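Local coordinates for putative lipoprotein (Campylobacter jejuni subsp. jejuni, PDB 2G5G) that binds heme as a dimer holding two hemes face to face, and probably serves in bacterial heme uptake, at residues 61-64 against 65-69; 187-190 against 191-195. All blocks are in the same frame, centred on the assembly; numbering follows the deposited sequence.

Contact 1 of 2, residues 61-64 against 65-69; sequences VMIF and NALEG
Phe64 and Glu68 meet one turn apart on helix 54-73, the helix of a beta-alpha-beta crossover between parallel strands 44-49 and 78-82. The Glu68 CB methylene lies over one face of the Phe64 ring, displaced toward its rim, 4.1 Å from the centroid and 16° off the ring normal: a CH-pi contact. Phe64 sends CG anti to its backbone N (chi1 176°), which carries the ring along the helix toward Glu68. The carboxylate lies nearly parallel to the ring, their planes 8° apart.

A second i to i+4 pair, Ile63 and Leu67, points the same way side by side, with Ile63 CG2 3.7 Å from Leu67 CD1. Two branched apolar side chains suit this buried flank, where CG2 of the isoleucine fits beside a delta methyl of the leucine. On another flank Asn65 lies beside Val61, its ND2 3.8 Å from Val61 CG1. Asn65 is exposed, and its polar amide suits that flank, while its CB and CG lie against Val61 O.

Regular helix bonds fix this spacing; Glu68 N reaches Phe64 O at 2.8 Å. Farther out, helix 124-131 packs on Phe64 through Phe126 and Val130, strand 78-82 meets it through Val80, and helix 32-39 meets Ile63 and Leu67 through Phe32 and Leu39 respectively. Glu68 is bent at chi2, and its carboxylate OE2 accepts a hydrogen bond from the backbone N of Lys134.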
loop_
_atom_site.group_PDB
_atom_site.type_symbol
_atom_site.label_atom_id
_atom_site.label_comp_id
_atom_site.label_asym_id
_atom_site.label_seq_id
_atom_site.Cartn_x
_atom_site.Cartn_y
_atom_site.Cartn_z
ATOM N N VAL A 61 -30.311 8.780 -0.095
ATOM C CA VAL A 61 -31.461 8.612 -0.987
ATOM C C VAL A 61 -32.539 9.653 -0.724
ATOM O O VAL A 61 -33.071 10.243 -1.665
ATOM C CB VAL A 61 -32.011 7.131 -0.942
ATOM C CG1 VAL A 61 -33.363 7.001 -1.664
ATOM C CG2 VAL A 61 -30.992 6.168 -1.491
HETATM N N MSE A 62 -32.827 9.921 0.549
HETATM C CA MSE A 62 -33.833 10.902 0.922
HETATM C C MSE A 62 -33.462 12.297 0.450
HETATM O O MSE A 62 -34.300 13.026 -0.105
HETATM C CB MSE A 62 -34.024 10.916 2.443
HETATM C CG MSE A 62 -34.647 9.625 2.979
HETATM SE SE MSE A 62 -34.682 9.658 4.956
HETATM C CE MSE A 62 -35.466 11.416 5.208
ATOM N N ILE A 63 -32.210 12.679 0.693
ATOM C CA ILE A 63 -31.747 14.025 0.313
ATOM C C ILE A 63 -31.718 14.099 -1.233
ATOM O O ILE A 63 -32.257 15.029 -1.814
ATOM C CB ILE A 63 -30.340 14.309 0.868
ATOM C CG1 ILE A 63 -30.351 14.306 2.400
ATOM C CG2 ILE A 63 -29.798 15.675 0.294
ATOM C CD1 ILE A 63 -28.927 14.192 3.023
ATOM N N PHE A 64 -31.075 13.132 -1.879
ATOM C CA PHE A 64 -31.056 13.156 -3.357
ATOM C C PHE A 64 -32.474 13.284 -3.933
ATOM O O PHE A 64 -32.736 14.168 -4.742
ATOM C CB PHE A 64 -30.290 11.977 -3.971
ATOM C CG PHE A 64 -30.332 11.937 -5.492
ATOM C CD1 PHE A 64 -31.171 11.036 -6.139
ATOM C CD2 PHE A 64 -29.583 12.829 -6.268
ATOM C CE1 PHE A 64 -31.247 10.995 -7.529
ATOM C CE2 PHE A 64 -29.662 12.800 -7.670
ATOM C CZ PHE A 64 -30.486 11.870 -8.302
ATOM N N ASN A 65 -33.381 12.413 -3.502
ATOM C CA ASN A 65 -34.744 12.422 -4.024
ATOM C C ASN A 65 -35.396 13.782 -3.887
ATOM O O ASN A 65 -36.096 14.213 -4.806
ATOM C CB ASN A 65 -35.631 11.384 -3.317
ATOM C CG ASN A 65 -35.470 9.958 -3.862
ATOM O OD1 ASN A 65 -34.749 9.680 -4.823
ATOM N ND2 ASN A 65 -36.160 9.045 -3.221
ATOM N N ALA A 66 -35.226 14.459 -2.743
ATOM C CA ALA A 66 -35.939 15.733 -2.565
ATOM C C ALA A 66 -35.347 16.813 -3.481
ATOM O O ALA A 66 -36.068 17.683 -4.019
ATOM C CB ALA A 66 -35.925 16.188 -1.100
ATOM N N LEU A 67 -34.031 16.769 -3.653
ATOM C CA LEU A 67 -33.376 17.802 -4.452
ATOM C C LEU A 67 -33.690 17.570 -5.935
ATOM O O LEU A 67 -33.965 18.518 -6.647
ATOM C CB LEU A 67 -31.867 17.762 -4.238
ATOM C CG LEU A 67 -31.273 18.095 -2.861
ATOM C CD1 LEU A 67 -29.811 17.645 -2.863
ATOM C CD2 LEU A 67 -31.328 19.556 -2.596
ATOM N N GLU A 68 -33.612 16.313 -6.362
ATOM C CA GLU A 68 -33.851 15.872 -7.759
ATOM C C GLU A 68 -35.249 16.234 -8.217
ATOM O O GLU A 68 -35.425 16.764 -9.319
ATOM C CB GLU A 68 -33.594 14.353 -7.917
ATOM C CG GLU A 68 -34.052 13.672 -9.260
ATOM C CD GLU A 68 -33.378 14.270 -10.476
ATOM O OE1 GLU A 68 -32.420 15.073 -10.287
ATOM O OE2 GLU A 68 -33.803 13.943 -11.617
ATOM N N GLY A 69 -36.229 15.949 -7.361
ATOM C CA GLY A 69 -37.632 16.235 -7.659
ATOM C C GLY A 69 -37.875 17.715 -7.874
ATOM O O GLY A 69 -38.512 18.139 -8.861
#

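Contact 2 of 2, residues 187-190 against 191-195. With HEM (protoporphyrin IX containing Fe), chain B.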
loop_
_atom_site.group_PDB
_atom_site.type_symbol
_atom_site.label_atom_id
_atom_site.label_comp_id
_atom_site.label_asym_id
_atom_site.label_seq_id
_atom_site.Cartn_x
_atom_site.Cartn_y
_atom_site.Cartn_z
ATOM N N LYS A 187 6.505 7.230 9.918
ATOM C CA LYS A 187 6.511 8.638 9.508
ATOM C C LYS A 187 6.493 8.862 7.995
ATOM O O LYS A 187 5.779 9.745 7.495
ATOM C CB LYS A 187 7.722 9.353 10.119
ATOM C CG LYS A 187 8.077 10.707 9.495
ATOM C CD LYS A 187 7.221 11.827 10.071
ATOM C CE LYS A 187 7.622 13.179 9.513
ATOM N NZ LYS A 187 6.784 14.242 10.142
ATOM N N GLU A 188 7.299 8.086 7.277
ATOM C CA GLU A 188 7.437 8.261 5.842
ATOM C C GLU A 188 6.177 7.810 5.117
ATOM O O GLU A 188 5.720 8.482 4.183
ATOM C CB GLU A 188 8.687 7.548 5.314
ATOM C CG GLU A 188 9.937 8.413 5.422
ATOM C CD GLU A 188 11.250 7.640 5.208
ATOM O OE1 GLU A 188 11.421 6.538 5.790
ATOM O OE2 GLU A 188 12.121 8.159 4.462
ATOM N N LEU A 189 5.617 6.692 5.579
ATOM C CA LEU A 189 4.345 6.184 5.093
ATOM C C LEU A 189 3.193 7.186 5.305
ATOM O O LEU A 189 2.390 7.411 4.393
ATOM C CB LEU A 189 3.995 4.846 5.762
ATOM C CG LEU A 189 2.593 4.319 5.434
ATOM C CD1 LEU A 189 2.464 3.988 3.951
ATOM C CD2 LEU A 189 2.232 3.126 6.295
ATOM N N LEU A 190 3.121 7.767 6.505
ATOM C CA LEU A 190 2.014 8.652 6.861
ATOM C C LEU A 190 2.051 9.936 6.037
ATOM O O LEU A 190 1.000 10.428 5.617
ATOM C CB LEU A 190 1.975 8.936 8.366
ATOM C CG LEU A 190 1.390 7.841 9.259
ATOM C CD1 LEU A 190 1.784 8.076 10.724
ATOM C CD2 LEU A 190 -0.127 7.721 9.105
ATOM N N ASP A 191 3.250 10.452 5.777
ATOM C CA ASP A 191 3.405 11.639 4.953
ATOM C C ASP A 191 2.984 11.368 3.500
ATOM O O ASP A 191 2.526 12.279 2.818
ATOM C CB ASP A 191 4.845 12.170 4.985
ATOM C CG ASP A 191 5.176 12.966 6.268
ATOM O OD1 ASP A 191 4.259 13.345 7.045
ATOM O OD2 ASP A 191 6.386 13.217 6.495
ATOM N N LYS A 192 3.152 10.123 3.045
ATOM C CA LYS A 192 2.741 9.726 1.706
ATOM C C LYS A 192 1.216 9.646 1.623
ATOM O O LYS A 192 0.623 10.072 0.634
ATOM C CB LYS A 192 3.326 8.357 1.334
ATOM C CG LYS A 192 4.756 8.357 0.841
ATOM C CD LYS A 192 5.114 6.952 0.387
ATOM C CE LYS A 192 6.610 6.640 0.557
ATOM N NZ LYS A 192 6.830 5.163 0.348
ATOM N N LEU A 193 0.609 9.070 2.652
ATOM C CA LEU A 193 -0.829 8.951 2.745
ATOM C C LEU A 193 -1.499 10.333 2.881
ATOM O O LEU A 193 -2.564 10.555 2.310
ATOM C CB LEU A 193 -1.232 8.023 3.896
ATOM C CG LEU A 193 -0.783 6.553 3.824
ATOM C CD1 LEU A 193 -1.467 5.715 4.923
ATOM C CD2 LEU A 193 -1.016 5.925 2.452
ATOM N N VAL A 194 -0.861 11.239 3.622
ATOM C CA VAL A 194 -1.334 12.632 3.726
ATOM C C VAL A 194 -1.335 13.302 2.354
ATOM O O VAL A 194 -2.343 13.905 1.968
ATOM C CB VAL A 194 -0.519 13.477 4.737
ATOM C CG1 VAL A 194 -0.929 14.951 4.655
ATOM C CG2 VAL A 194 -0.719 12.961 6.149
ATOM N N GLU A 195 -0.228 13.177 1.616
ATOM C CA GLU A 195 -0.129 13.759 0.280
ATOM C C GLU A 195 -1.157 13.199 -0.688
ATOM O O GLU A 195 -1.704 13.957 -1.507
ATOM C CB GLU A 195 1.286 13.671 -0.299
ATOM C CG GLU A 195 2.255 14.670 0.366
ATOM C CD GLU A 195 1.680 16.093 0.471
ATOM O OE1 GLU A 195 1.510 16.623 1.602
ATOM O OE2 GLU A 195 1.393 16.681 -0.597
HETATM C CHA HEM B . 4.900 -0.905 0.806
HETATM C CHB HEM B . 1.959 1.121 -2.550
HETATM C CHC HEM B . -1.234 2.430 0.851
HETATM C CHD HEM B . 1.614 0.333 4.210
HETATM C C1A HEM B . 4.388 -0.447 -0.402
HETATM C C2A HEM B . 5.042 -0.541 -1.702
HETATM C C3A HEM B . 4.226 0.017 -2.615
HETATM C C4A HEM B . 3.028 0.478 -1.942
HETATM C CMA HEM B . 4.485 0.153 -4.132
HETATM C CAA HEM B . 6.440 -1.169 -1.957
HETATM C CBA HEM B . 6.349 -2.696 -1.982
HETATM C CGA HEM B . 7.646 -3.406 -1.592
HETATM O O1A HEM B . 8.760 -2.819 -1.749
HETATM O O2A HEM B . 7.564 -4.578 -1.119
HETATM C C1B HEM B . 0.892 1.751 -1.936
HETATM C C2B HEM B . -0.055 2.676 -2.546
HETATM C C3B HEM B . -0.943 3.046 -1.613
HETATM C C4B HEM B . -0.595 2.359 -0.370
HETATM C CMB HEM B . -0.026 3.152 -4.014
HETATM C CAB HEM B . -2.124 4.030 -1.842
HETATM C CBB HEM B . -3.051 4.237 -0.897
HETATM C C1C HEM B . -0.749 1.953 2.053
HETATM C C2C HEM B . -1.409 2.066 3.342
HETATM C C3C HEM B . -0.625 1.482 4.259
HETATM C C4C HEM B . 0.565 0.983 3.590
HETATM C CMC HEM B . -2.782 2.734 3.589
HETATM C CAC HEM B . -0.910 1.356 5.776
HETATM C CBC HEM B . -2.041 0.799 6.224
HETATM C C1D HEM B . 2.762 -0.203 3.657
HETATM C C2D HEM B . 3.795 -0.910 4.384
HETATM C C3D HEM B . 4.833 -1.308 3.324
HETATM C C4D HEM B . 4.314 -0.800 2.061
HETATM C CMD HEM B . 3.836 -1.197 5.902
HETATM C CAD HEM B . 6.147 -2.090 3.563
HETATM C CBD HEM B . 6.161 -3.316 2.653
HETATM C CGD HEM B . 6.316 -4.586 3.455
HETATM O O1D HEM B . 5.306 -5.323 3.609
HETATM O O2D HEM B . 7.446 -4.872 3.938
HETATM N NA HEM B . 3.162 0.189 -0.587
HETATM N NB HEM B . 0.518 1.584 -0.615
HETATM N NC HEM B . 0.452 1.278 2.246
HETATM N ND HEM B . 3.111 -0.165 2.315
HETATM FE FE HEM B . 1.860 0.908 0.874
#
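The heme pocket is lined here by Leu189 and Leu193, one turn apart at the start of helix 187-210, whose side chains lie over the same face of one porphyrin. Leu189 touches with both methyls: CD1 sits 3.6 Å from heme C4C, while CD2 comes 3.5 Å from the meso carbon CHD. Leu193 continues the apolar surface along pyrrole C, its CD1 3.5 Å from the heme methyl CMC and its CD2 close to both that methyl and CHC. The Leu193 side chain is also about 5 Å from the second heme of the cofacial pair. The two leucines touch each other as well, Leu189 CD1 lying 4.1 Å from Leu193 CG. With chi1 at 173°, the branch of Leu189 lies beside its own carbonyl carbon, bringing its methyls toward Leu193 although CB points away. Leucine suits both places, since two methyls can spread over a flat, apolar macrocycle without offering it a polar atom.

On the flank away from the heme, Lys187, bent at chi2, brings NZ to 3.8 Å from Asp191 OD2, a long salt bridge, and its CE methylene lies nearer that oxygen. Lys192 leaves the side of the helix and reaches toward the pocket, making a cation-pi contact with Tyr151. Beneath the leucines, Leu193 N bonds to Leu189 O at 3.0 Å. To one side of the heme-facing row, Leu190 packs on Phe172 of helix 165-179. Lys200 of the second subunit hydrogen-bonds to the heme. The leucines thus form an apolar helical wall against one porphyrin face in the cofacial heme site of the ChaN dimer.

Overall arrangement
The two contacts lie on opposite sides of the chain's centre, with centres 37 Å apart and nearest atoms about 27 Å apart, so they do not touch. Along the chain they come in series: contact 1 closes on helix 54-73 well before contact 2 opens on helix 187-210. Both use side chains spaced by a helical turn, yet they serve different parts of the molecule. Contact 1 belongs to the layer of helices packed against the mixed sheet, far from the heme site, whereas contact 2 builds part of the heme pocket, to which the second subunit also contributes. The heme-binding helix runs from the edge of the molecule back toward the sheet, where strand 214-220 follows it.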